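Local coordinates for protein carbohydrate kinase, FGGY (Rhodospirillum rubrum, PDB 3IFR) that probably phosphorylates D-xylulose at the expense of ATP, as a xylulose kinase of the FGGY carbohydrate kinase family, at residues 32-37 against 63-68; 404-409 against 428-433; 157-162 against 173-178. All coordinates share one frame; numbering follows the deposited sequence.

Contact 1: 32-37 against 63-68; sequences AVASRP and LAELKT
R36 and E65 meet where an edge strand passes under a helix, the two running at 147° to each other, and the guanidinium takes a single carboxylate oxygen with both of its terminal nitrogens. NH2 of R36 lies 2.8 Å from OE1 of E65, nearly on the C-O axis of that oxygen, while NH1 of R36 reaches the same OE1 at 2.9 Å from above the carboxylate plane. OE1 sits at the guanidinium edge, in its plane, and the two flat groups are turned 37° apart. CG of E65 is anti to its backbone N (chi1 -176°), and the extended chain beyond it carries the carboxylate out to R36, whose own chain folds at CD. NH1 of R36 also donates to O of S35 at 2.6 Å, a second bond for NH1, which helps to restrain the rotation of the guanidinium. OE2 of E65 rests 3.5 Å from CB of A34. Deeper in, CD1 of L66 packs on A34, 3.8 Å from its CB, and more loosely on CB of A32. Small alanines thus let the helix settle on the sheet, and the ion pair, partly exposed, joins strand to helix at the rim of an apolar patch made by A32, A34 and L66.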
ATOM      1  N   ALA A  32      15.492 -17.335  -6.962  1.00 29.14           N
ATOM      2  CA  ALA A  32      14.655 -18.137  -6.058  1.00 28.07           C
ATOM      3  C   ALA A  32      13.577 -17.320  -5.354  1.00 25.59           C
ATOM      4  O   ALA A  32      13.750 -16.123  -5.103  1.00 23.22           O
ATOM      5  CB  ALA A  32      15.530 -18.852  -4.989  1.00 27.27           C
ATOM      6  N   VAL A  33      12.488 -17.988  -4.985  1.00 26.09           N
ATOM      7  CA  VAL A  33      11.424 -17.344  -4.211  1.00 27.95           C
ATOM      8  C   VAL A  33      11.030 -18.281  -3.097  1.00 26.40           C
ATOM      9  O   VAL A  33      10.792 -19.452  -3.355  1.00 29.58           O
ATOM     10  CB  VAL A  33      10.174 -17.005  -5.099  1.00 28.51           C
ATOM     11  CG1 VAL A  33       9.115 -16.255  -4.312  1.00 23.10           C
ATOM     12  CG2 VAL A  33      10.588 -16.169  -6.270  1.00 28.21           C
ATOM     13  N   ALA A  34      10.985 -17.793  -1.856  1.00 26.75           N
ATOM     14  CA  ALA A  34      10.397 -18.585  -0.760  1.00 23.29           C
ATOM     15  C   ALA A  34       9.273 -17.851  -0.018  1.00 21.88           C
ATOM     16  O   ALA A  34       9.336 -16.639   0.163  1.00 19.67           O
ATOM     17  CB  ALA A  34      11.473 -19.037   0.219  1.00 23.62           C
ATOM     18  N   SER A  35       8.248 -18.595   0.410  1.00 21.99           N
ATOM     19  CA  SER A  35       7.173 -18.010   1.196  1.00 21.71           C
ATOM     20  C   SER A  35       6.716 -18.855   2.380  1.00 23.72           C
ATOM     21  O   SER A  35       7.036 -20.033   2.493  1.00 24.19           O
ATOM     22  CB  SER A  35       5.969 -17.664   0.325  1.00 20.86           C
ATOM     23  OG  SER A  35       5.267 -18.830  -0.044  1.00 24.82           O
ATOM     24  N   ARG A  36       5.956 -18.221   3.266  1.00 22.56           N
ATOM     25  CA  ARG A  36       5.414 -18.885   4.435  1.00 22.75           C
ATOM     26  C   ARG A  36       4.180 -18.093   4.833  1.00 25.23           C
ATOM     27  O   ARG A  36       4.191 -16.849   4.797  1.00 22.77           O
ATOM     28  CB  ARG A  36       6.413 -18.897   5.613  1.00 20.90           C
ATOM     29  CG  ARG A  36       7.670 -19.779   5.473  1.00 20.42           C
ATOM     30  CD  ARG A  36       7.328 -21.263   5.302  1.00 23.86           C
ATOM     31  NE  ARG A  36       8.526 -22.110   5.311  1.00 24.30           N
ATOM     32  CZ  ARG A  36       9.273 -22.337   4.237  1.00 21.43           C
ATOM     33  NH1 ARG A  36       8.940 -21.764   3.097  1.00 20.37           N
ATOM     34  NH2 ARG A  36      10.354 -23.118   4.299  1.00 19.97           N
ATOM     35  N   PRO A  37       3.117 -18.809   5.237  1.00 26.84           N
ATOM     36  CA  PRO A  37       1.878 -18.182   5.684  1.00 25.55           C
ATOM     37  C   PRO A  37       2.082 -17.451   7.030  1.00 24.16           C
ATOM     38  O   PRO A  37       2.915 -17.856   7.852  1.00 19.69           O
ATOM     39  CB  PRO A  37       0.934 -19.393   5.867  1.00 24.93           C
ATOM     40  CG  PRO A  37       1.591 -20.511   5.137  1.00 26.63           C
ATOM     41  CD  PRO A  37       3.042 -20.276   5.350  1.00 24.29           C
ATOM     42  N   LEU A  63      14.559 -17.126   4.209  1.00 21.25           N
ATOM     43  CA  LEU A  63      15.942 -16.787   3.832  1.00 23.99           C
ATOM     44  C   LEU A  63      16.790 -18.059   3.688  1.00 22.19           C
ATOM     45  O   LEU A  63      17.429 -18.257   2.681  1.00 21.79           O
ATOM     46  CB  LEU A  63      16.599 -15.809   4.838  1.00 20.49           C
ATOM     47  CG  LEU A  63      15.914 -14.446   4.925  1.00 21.45           C
ATOM     48  CD1 LEU A  63      16.436 -13.553   6.084  1.00 21.68           C
ATOM     49  CD2 LEU A  63      16.071 -13.750   3.600  1.00 17.59           C
ATOM     50  N   ALA A  64      16.794 -18.915   4.707  1.00 22.49           N
ATOM     51  CA  ALA A  64      17.475 -20.203   4.587  1.00 21.26           C
ATOM     52  C   ALA A  64      17.007 -21.017   3.361  1.00 21.76           C
ATOM     53  O   ALA A  64      17.804 -21.630   2.650  1.00 21.66           O
ATOM     54  CB  ALA A  64      17.276 -20.976   5.827  1.00 18.81           C
ATOM     55  N   GLU A  65      15.712 -21.019   3.081  1.00 25.00           N
ATOM     56  CA  GLU A  65      15.229 -21.773   1.911  1.00 22.67           C
ATOM     57  C   GLU A  65      15.778 -21.186   0.609  1.00 23.60           C
ATOM     58  O   GLU A  65      16.052 -21.919  -0.335  1.00 24.00           O
ATOM     59  CB  GLU A  65      13.711 -21.825   1.866  1.00 21.08           C
ATOM     60  CG  GLU A  65      13.221 -22.683   0.715  1.00 25.24           C
ATOM     61  CD  GLU A  65      11.720 -22.712   0.589  1.00 26.43           C
ATOM     62  OE1 GLU A  65      11.045 -23.037   1.600  1.00 28.25           O
ATOM     63  OE2 GLU A  65      11.206 -22.436  -0.520  1.00 25.85           O
ATOM     64  N   LEU A  66      15.963 -19.865   0.572  1.00 21.80           N
ATOM     65  CA  LEU A  66      16.551 -19.199  -0.582  1.00 20.50           C
ATOM     66  C   LEU A  66      17.923 -19.800  -0.908  1.00 22.88           C
ATOM     67  O   LEU A  66      18.207 -20.118  -2.064  1.00 24.36           O
ATOM     68  CB  LEU A  66      16.725 -17.707  -0.296  1.00 22.97           C
ATOM     69  CG  LEU A  66      15.891 -16.698  -1.083  1.00 25.90           C
ATOM     70  CD1 LEU A  66      14.478 -17.190  -1.299  1.00 24.29           C
ATOM     71  CD2 LEU A  66      15.945 -15.286  -0.456  1.00 19.63           C
ATOM     72  N   LYS A  67      18.757 -19.937   0.117  1.00 19.74           N
ATOM     73  CA  LYS A  67      20.084 -20.513   0.007  1.00 21.15           C
ATOM     74  C   LYS A  67      20.024 -21.974  -0.406  1.00 22.95           C
ATOM     75  O   LYS A  67      20.838 -22.426  -1.157  1.00 27.65           O
ATOM     76  CB  LYS A  67      20.764 -20.397   1.355  1.00 21.30           C
ATOM     77  CG  LYS A  67      22.264 -20.602   1.410  1.00 24.84           C
ATOM     78  CD  LYS A  67      22.691 -20.723   2.896  1.00 26.85           C
ATOM     79  CE  LYS A  67      24.146 -20.389   3.107  1.00 33.26           C
ATOM     80  NZ  LYS A  67      24.464 -20.199   4.575  1.00 29.82           N
ATOM     81  N   THR A  68      19.029 -22.703   0.077  1.00 25.23           N
ATOM     82  CA  THR A  68      18.865 -24.134  -0.159  1.00 25.27           C
ATOM     83  C   THR A  68      18.373 -24.390  -1.551  1.00 25.00           C
ATOM     84  O   THR A  68      18.714 -25.382  -2.184  1.00 26.14           O
ATOM     85  CB  THR A  68      17.842 -24.706   0.863  1.00 24.22           C
ATOM     86  OG1 THR A  68      18.561 -25.179   1.992  1.00 29.47           O
ATOM     87  CG2 THR A  68      17.063 -25.865   0.308  1.00 28.32           C
TER

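Contact 2: 404-409 against 428-433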
ATOM      1  N   PHE A 404       1.052   6.703 -16.666  1.00 17.22           N
ATOM      2  CA  PHE A 404       0.129   5.810 -15.959  1.00 17.01           C
ATOM      3  C   PHE A 404       0.370   4.324 -16.180  1.00 19.69           C
ATOM      4  O   PHE A 404       0.618   3.871 -17.301  1.00 17.74           O
ATOM      5  CB  PHE A 404      -1.318   6.095 -16.365  1.00 19.15           C
ATOM      6  CG  PHE A 404      -1.781   7.458 -15.980  1.00 19.75           C
ATOM      7  CD1 PHE A 404      -2.428   7.660 -14.785  1.00 18.99           C
ATOM      8  CD2 PHE A 404      -1.515   8.552 -16.805  1.00 19.36           C
ATOM      9  CE1 PHE A 404      -2.822   8.939 -14.411  1.00 22.22           C
ATOM     10  CE2 PHE A 404      -1.900   9.818 -16.444  1.00 19.47           C
ATOM     11  CZ  PHE A 404      -2.552  10.024 -15.258  1.00 22.75           C
ATOM     12  N   PHE A 405       0.268   3.567 -15.086  1.00 21.04           N
ATOM     13  CA  PHE A 405       0.524   2.141 -15.112  1.00 20.90           C
ATOM     14  C   PHE A 405      -0.631   1.480 -14.397  1.00 22.68           C
ATOM     15  O   PHE A 405      -1.156   2.034 -13.436  1.00 22.29           O
ATOM     16  CB  PHE A 405       1.853   1.820 -14.402  1.00 19.23           C
ATOM     17  CG  PHE A 405       3.061   2.540 -14.990  1.00 22.39           C
ATOM     18  CD1 PHE A 405       3.965   1.870 -15.807  1.00 24.51           C
ATOM     19  CD2 PHE A 405       3.277   3.890 -14.755  1.00 19.26           C
ATOM     20  CE1 PHE A 405       5.071   2.544 -16.347  1.00 20.27           C
ATOM     21  CE2 PHE A 405       4.374   4.550 -15.283  1.00 18.39           C
ATOM     22  CZ  PHE A 405       5.268   3.874 -16.071  1.00 21.25           C
ATOM     23  N   ALA A 406      -1.043   0.305 -14.856  1.00 22.01           N
ATOM     24  CA  ALA A 406      -1.974  -0.472 -14.064  1.00 21.70           C
ATOM     25  C   ALA A 406      -1.373  -1.837 -13.742  1.00 25.01           C
ATOM     26  O   ALA A 406      -0.616  -2.407 -14.520  1.00 25.89           O
ATOM     27  CB  ALA A 406      -3.321  -0.587 -14.733  1.00 19.10           C
ATOM     28  N   SER A 407      -1.687  -2.333 -12.563  1.00 24.22           N
ATOM     29  CA  SER A 407      -1.188  -3.619 -12.115  1.00 27.71           C
ATOM     30  C   SER A 407      -2.300  -4.330 -11.361  1.00 28.08           C
ATOM     31  O   SER A 407      -3.403  -3.786 -11.186  1.00 29.77           O
ATOM     32  CB  SER A 407      -0.020  -3.426 -11.172  1.00 28.15           C
ATOM     33  OG  SER A 407      -0.525  -3.055  -9.910  1.00 28.97           O
ATOM     34  N   ASP A 408      -2.001  -5.548 -10.928  1.00 28.96           N
ATOM     35  CA  ASP A 408      -2.932  -6.383 -10.174  1.00 28.64           C
ATOM     36  C   ASP A 408      -4.047  -6.987 -11.009  1.00 29.37           C
ATOM     37  O   ASP A 408      -4.101  -6.819 -12.238  1.00 29.89           O
ATOM     38  CB  ASP A 408      -3.545  -5.621  -9.002  1.00 30.92           C
ATOM     39  CG  ASP A 408      -3.700  -6.491  -7.770  1.00 34.75           C
ATOM     40  OD1 ASP A 408      -4.161  -7.650  -7.895  1.00 31.76           O
ATOM     41  OD2 ASP A 408      -3.323  -6.020  -6.674  1.00 36.96           O
ATOM     42  N   GLY A 409      -4.957  -7.650 -10.299  1.00 29.29           N
ATOM     43  CA  GLY A 409      -5.968  -8.514 -10.872  1.00 31.25           C
ATOM     44  C   GLY A 409      -6.835  -7.929 -11.965  1.00 32.18           C
ATOM     45  O   GLY A 409      -7.128  -8.603 -12.929  1.00 33.02           O
ATOM     46  N   VAL A 428      -2.505   3.785 -20.822  1.00 15.11           N
ATOM     47  CA  VAL A 428      -2.298   3.092 -19.564  1.00 16.79           C
ATOM     48  C   VAL A 428      -1.360   1.906 -19.798  1.00 18.21           C
ATOM     49  O   VAL A 428      -1.677   1.028 -20.591  1.00 19.47           O
ATOM     50  CB  VAL A 428      -3.633   2.576 -18.941  1.00 15.90           C
ATOM     51  CG1 VAL A 428      -3.343   1.778 -17.711  1.00 16.76           C
ATOM     52  CG2 VAL A 428      -4.645   3.711 -18.639  1.00 15.72           C
ATOM     53  N   GLN A 429      -0.216   1.863 -19.127  1.00 17.34           N
ATOM     54  CA  GLN A 429       0.701   0.723 -19.294  1.00 19.00           C
ATOM     55  C   GLN A 429       0.367  -0.397 -18.310  1.00 21.04           C
ATOM     56  O   GLN A 429       0.571  -0.234 -17.107  1.00 21.16           O
ATOM     57  CB  GLN A 429       2.148   1.160 -19.073  1.00 21.12           C
ATOM     58  CG  GLN A 429       3.167  -0.020 -19.051  1.00 24.66           C
ATOM     59  CD  GLN A 429       3.371  -0.634 -20.435  1.00 24.82           C
ATOM     60  OE1 GLN A 429       4.073  -0.062 -21.277  1.00 24.51           O
ATOM     61  NE2 GLN A 429       2.735  -1.791 -20.680  1.00 22.52           N
ATOM     62  N   LEU A 430      -0.159  -1.513 -18.811  1.00 19.79           N
ATOM     63  CA  LEU A 430      -0.479  -2.666 -17.972  1.00 22.53           C
ATOM     64  C   LEU A 430       0.812  -3.427 -17.644  1.00 25.78           C
ATOM     65  O   LEU A 430       1.754  -3.444 -18.446  1.00 26.50           O
ATOM     66  CB  LEU A 430      -1.451  -3.619 -18.673  1.00 21.91           C
ATOM     67  CG  LEU A 430      -2.842  -3.131 -19.055  1.00 24.63           C
ATOM     68  CD1 LEU A 430      -3.716  -4.342 -19.538  1.00 18.52           C
ATOM     69  CD2 LEU A 430      -3.497  -2.369 -17.858  1.00 21.50           C
ATOM     70  N   LEU A 431       0.854  -4.027 -16.460  1.00 23.21           N
ATOM     71  CA  LEU A 431       1.990  -4.836 -16.041  1.00 29.69           C
ATOM     72  C   LEU A 431       1.545  -5.853 -14.995  1.00 27.53           C
ATOM     73  O   LEU A 431       0.497  -5.715 -14.354  1.00 26.22           O
ATOM     74  CB  LEU A 431       3.090  -3.960 -15.462  1.00 29.80           C
ATOM     75  CG  LEU A 431       2.653  -3.296 -14.161  1.00 27.32           C
ATOM     76  CD1 LEU A 431       3.430  -3.878 -12.996  1.00 27.98           C
ATOM     77  CD2 LEU A 431       2.872  -1.790 -14.229  1.00 28.46           C
ATOM     78  N   ALA A 432       2.329  -6.902 -14.847  1.00 29.18           N
ATOM     79  CA  ALA A 432       2.063  -7.865 -13.787  1.00 33.79           C
ATOM     80  C   ALA A 432       3.223  -7.831 -12.811  1.00 33.88           C
ATOM     81  O   ALA A 432       4.393  -7.813 -13.209  1.00 36.95           O
ATOM     82  CB  ALA A 432       1.890  -9.260 -14.363  1.00 31.01           C
ATOM     83  N   ASN A 433       2.920  -7.841 -11.531  1.00 32.29           N
ATOM     84  CA  ASN A 433       3.971  -7.757 -10.533  1.00 33.50           C
ATOM     85  C   ASN A 433       3.585  -8.714  -9.453  1.00 35.87           C
ATOM     86  O   ASN A 433       3.160  -8.293  -8.394  1.00 38.02           O
ATOM     87  CB  ASN A 433       3.976  -6.351  -9.980  1.00 35.17           C
ATOM     88  CG  ASN A 433       5.162  -6.060  -9.091  1.00 40.41           C
ATOM     89  OD1 ASN A 433       5.330  -4.883  -8.688  1.00 37.16           O
ATOM     90  ND2 ASN A 433       5.996  -7.102  -8.763  1.00 34.23           N
TER
HETATM   91  O   HOH W   1       0.371  -7.652 -10.551  1.00 31.45           O
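The methyl of A406 touches two branched side chains of the neighbouring parallel strand, with CD2 of L430 at 3.6 Å and CG1 of V428 at 3.8 Å from its CB. On the other face of the sheet F405 sets its CB 3.8 Å from CD2 of L431, and its ring crosses the side chain of Q429 obliquely, CG of Q429 lying 3.8 Å from CD1 of F405 and a little farther from CE1. L431 holds CG between its backbone N and carbonyl carbon (chi1 66°), which brings CG of L431 to 3.4 Å from O of A406. Backbone bonds join the strands: Q429 N to F404 O, A406 N to Q429 O, and L431 N to A406 O. Q429 bends at chi2 (71°), and its NE2 donates to O of L430 at 2.9 Å and to O of G465. An alanine in place of Q429 would probably leave both carbonyls without this donor and ring atoms CD1 and CE1 of F405 without the CG contact. Past the strand ends a water accepts from N of D408 and N of N433. The strands belong to a beta-alpha-beta unit whose helix 414-424 covers A406, V428 and L430, while strands 260-265 and 463-468 flank the pair.

Contact 3: 157-162 against 173-178; sequences IATVCG and GERVVD
The guanidinium of R175 is met at its edge, where OG1 of T159 lies in the plane and O of A158 close to it. The grip is side-on and both bonds end on one atom: NH2 of R175 is 2.9 Å from OG1 of T159, and NE of R175 is 3.0 Å from that same oxygen. The two N-H groups converge on it with the same angle, 147°. NH2 of R175 adds a weak bond to O of A158 at 3.0 Å and donates also to O of S208, which ties a third piece of chain to the same nitrogen. The two side chains reach toward each other tip to tip. R175 spans the distance with an extended chain from CG to NE, CG being anti to the backbone N (chi1 -160°); T159 turns OG1 to lie beside its own backbone N (chi1 -60°). Further along, the contact becomes apolar: CG1 of V177 comes within 3.6 Å of CB of C161, and both residues are buried. M169 of the intervening helix 163-172 touches T159 and C161, and its D165 touches V177.

The two segments do not pair as strands; they belong to different small sheets, 159-161 beside 90-92 and 177-178 beside 213-214. A158 and T159 both face L92 in a classic beta bulge, where R175 grips the hydroxyl of T159 and makes its weak bond to the carbonyl of A158. The contact joins the bulged strand 159-161 to the chain that returns after helix 163-172, in the N-terminal region of an FGGY-family kinase.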
ATOM      1  N   ILE A 157       6.759   0.270  28.018  1.00 21.41           N
ATOM      2  CA  ILE A 157       7.221   0.501  26.647  1.00 20.99           C
ATOM      3  C   ILE A 157       8.529   1.266  26.591  1.00 22.54           C
ATOM      4  O   ILE A 157       8.605   2.437  26.976  1.00 21.67           O
ATOM      5  CB  ILE A 157       6.206   1.294  25.785  1.00 23.71           C
ATOM      6  CG1 ILE A 157       4.882   0.529  25.602  1.00 23.17           C
ATOM      7  CG2 ILE A 157       6.786   1.582  24.413  1.00 21.30           C
ATOM      8  CD1 ILE A 157       3.791   1.364  25.052  1.00 17.02           C
ATOM      9  N   ALA A 158       9.545   0.585  26.072  1.00 25.20           N
ATOM     10  CA  ALA A 158      10.876   1.143  25.827  1.00 21.85           C
ATOM     11  C   ALA A 158      11.065   1.455  24.344  1.00 20.84           C
ATOM     12  O   ALA A 158      11.780   2.397  23.975  1.00 22.66           O
ATOM     13  CB  ALA A 158      11.933   0.152  26.290  1.00 20.95           C
ATOM     14  N   THR A 159      10.437   0.652  23.486  1.00 22.45           N
ATOM     15  CA  THR A 159      10.515   0.848  22.030  1.00 20.11           C
ATOM     16  C   THR A 159       9.179   0.539  21.359  1.00 21.66           C
ATOM     17  O   THR A 159       8.537  -0.516  21.596  1.00 19.55           O
ATOM     18  CB  THR A 159      11.610  -0.057  21.428  1.00 20.94           C
ATOM     19  OG1 THR A 159      12.888   0.253  22.011  1.00 20.81           O
ATOM     20  CG2 THR A 159      11.681   0.068  19.918  1.00 19.08           C
ATOM     21  N   VAL A 160       8.757   1.465  20.513  1.00 20.51           N
ATOM     22  CA  VAL A 160       7.624   1.231  19.644  1.00 19.67           C
ATOM     23  C   VAL A 160       8.139   1.349  18.212  1.00 21.75           C
ATOM     24  O   VAL A 160       8.912   2.278  17.894  1.00 18.36           O
ATOM     25  CB  VAL A 160       6.475   2.229  19.904  1.00 22.50           C
ATOM     26  CG1 VAL A 160       6.979   3.700  19.793  1.00 24.09           C
ATOM     27  CG2 VAL A 160       5.344   1.982  18.936  1.00 19.68           C
ATOM     28  N   CYS A 161       7.757   0.369  17.385  1.00 18.98           N
ATOM     29  CA  CYS A 161       8.203   0.279  16.007  1.00 17.59           C
ATOM     30  C   CYS A 161       7.229  -0.536  15.156  1.00 18.22           C
ATOM     31  O   CYS A 161       6.227  -1.012  15.671  1.00 18.41           O
ATOM     32  CB  CYS A 161       9.609  -0.338  15.941  1.00 20.45           C
ATOM     33  SG  CYS A 161       9.710  -2.087  16.404  1.00 18.40           S
ATOM     34  N   GLY A 162       7.548  -0.725  13.874  1.00 17.24           N
ATOM     35  CA  GLY A 162       6.653  -1.379  12.955  1.00 15.69           C
ATOM     36  C   GLY A 162       7.173  -2.765  12.694  1.00 18.83           C
ATOM     37  O   GLY A 162       8.140  -3.184  13.321  1.00 16.47           O
ATOM     38  N   GLY A 173      20.982  -5.580  15.008  1.00 19.24           N
ATOM     39  CA  GLY A 173      21.138  -5.005  16.322  1.00 20.25           C
ATOM     40  C   GLY A 173      21.058  -3.488  16.325  1.00 23.69           C
ATOM     41  O   GLY A 173      21.304  -2.840  17.331  1.00 23.28           O
ATOM     42  N   GLU A 174      20.727  -2.891  15.198  1.00 22.56           N
ATOM     43  CA  GLU A 174      20.548  -1.456  15.215  1.00 24.01           C
ATOM     44  C   GLU A 174      19.164  -1.110  15.795  1.00 22.35           C
ATOM     45  O   GLU A 174      18.279  -1.949  15.854  1.00 22.75           O
ATOM     46  CB  GLU A 174      20.706  -0.913  13.794  1.00 24.98           C
ATOM     47  CG  GLU A 174      22.075  -1.181  13.193  1.00 25.33           C
ATOM     48  CD  GLU A 174      23.188  -0.650  14.085  1.00 30.32           C
ATOM     49  OE1 GLU A 174      22.896   0.139  15.014  1.00 27.97           O
ATOM     50  OE2 GLU A 174      24.347  -1.045  13.871  1.00 33.14           O
ATOM     51  N   ARG A 175      18.959   0.121  16.217  1.00 20.78           N
ATOM     52  CA  ARG A 175      17.640   0.502  16.681  1.00 21.18           C
ATOM     53  C   ARG A 175      17.133   1.718  15.909  1.00 21.03           C
ATOM     54  O   ARG A 175      17.472   2.831  16.251  1.00 24.68           O
ATOM     55  CB  ARG A 175      17.696   0.797  18.168  1.00 20.20           C
ATOM     56  CG  ARG A 175      16.364   0.750  18.896  1.00 19.56           C
ATOM     57  CD  ARG A 175      16.529   1.387  20.290  1.00 21.11           C
ATOM     58  NE  ARG A 175      15.260   1.662  20.935  1.00 21.95           N
ATOM     59  CZ  ARG A 175      14.799   2.878  21.144  1.00 20.61           C
ATOM     60  NH1 ARG A 175      15.508   3.917  20.752  1.00 24.27           N
ATOM     61  NH2 ARG A 175      13.646   3.055  21.747  1.00 21.85           N
ATOM     62  N   VAL A 176      16.355   1.507  14.844  1.00 21.37           N
ATOM     63  CA  VAL A 176      15.801   2.618  14.075  1.00 20.52           C
ATOM     64  C   VAL A 176      14.418   2.276  13.573  1.00 21.62           C
ATOM     65  O   VAL A 176      14.017   1.123  13.611  1.00 22.89           O
ATOM     66  CB  VAL A 176      16.683   3.015  12.854  1.00 21.15           C
ATOM     67  CG1 VAL A 176      18.137   3.346  13.287  1.00 20.42           C
ATOM     68  CG2 VAL A 176      16.604   1.955  11.718  1.00 19.71           C
ATOM     69  N   VAL A 177      13.679   3.272  13.095  1.00 21.47           N
ATOM     70  CA  VAL A 177      12.513   2.985  12.273  1.00 18.75           C
ATOM     71  C   VAL A 177      12.575   3.693  10.911  1.00 19.39           C
ATOM     72  O   VAL A 177      13.194   4.745  10.780  1.00 20.82           O
ATOM     73  CB  VAL A 177      11.215   3.351  12.999  1.00 18.39           C
ATOM     74  CG1 VAL A 177      11.040   2.430  14.158  1.00 18.83           C
ATOM     75  CG2 VAL A 177      11.241   4.801  13.442  1.00 17.30           C
ATOM     76  N   ASP A 178      11.952   3.092   9.896  1.00 17.39           N
ATOM     77  CA  ASP A 178      11.724   3.733   8.608  1.00 17.53           C
ATOM     78  C   ASP A 178      11.062   5.104   8.852  1.00 20.03           C
ATOM     79  O   ASP A 178      10.098   5.213   9.667  1.00 18.98           O
ATOM     80  CB  ASP A 178      10.782   2.834   7.802  1.00 16.56           C
ATOM     81  CG  ASP A 178      10.585   3.272   6.367  1.00 17.25           C
ATOM     82  OD1 ASP A 178      11.160   4.286   5.924  1.00 16.07           O
ATOM     83  OD2 ASP A 178       9.813   2.567   5.669  1.00 16.33           O
TER

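How the contacts relate
Contacts 2 and 3 are buried, whereas contact 1 is only partly so. Contact 2, its centre about 15 Å from the centre of the chain, joins adjacent strands of one sheet through backbone bonds and apolar packing. Contact 1 seats a helix on an outermost strand and adds an ion pair; contact 3 relies on a charged group meeting neutral oxygens, with one apolar pair, C161 and V177, beside it. No structural element is common to any two of them. Contacts 1 and 3 fall in the N-terminal FGGY domain and contact 2 in the C-terminal one, both related to the actin-like ATPases. Contacts 2 and 3 lie on opposite sides of the chain's centre, their own centres 34 Å apart.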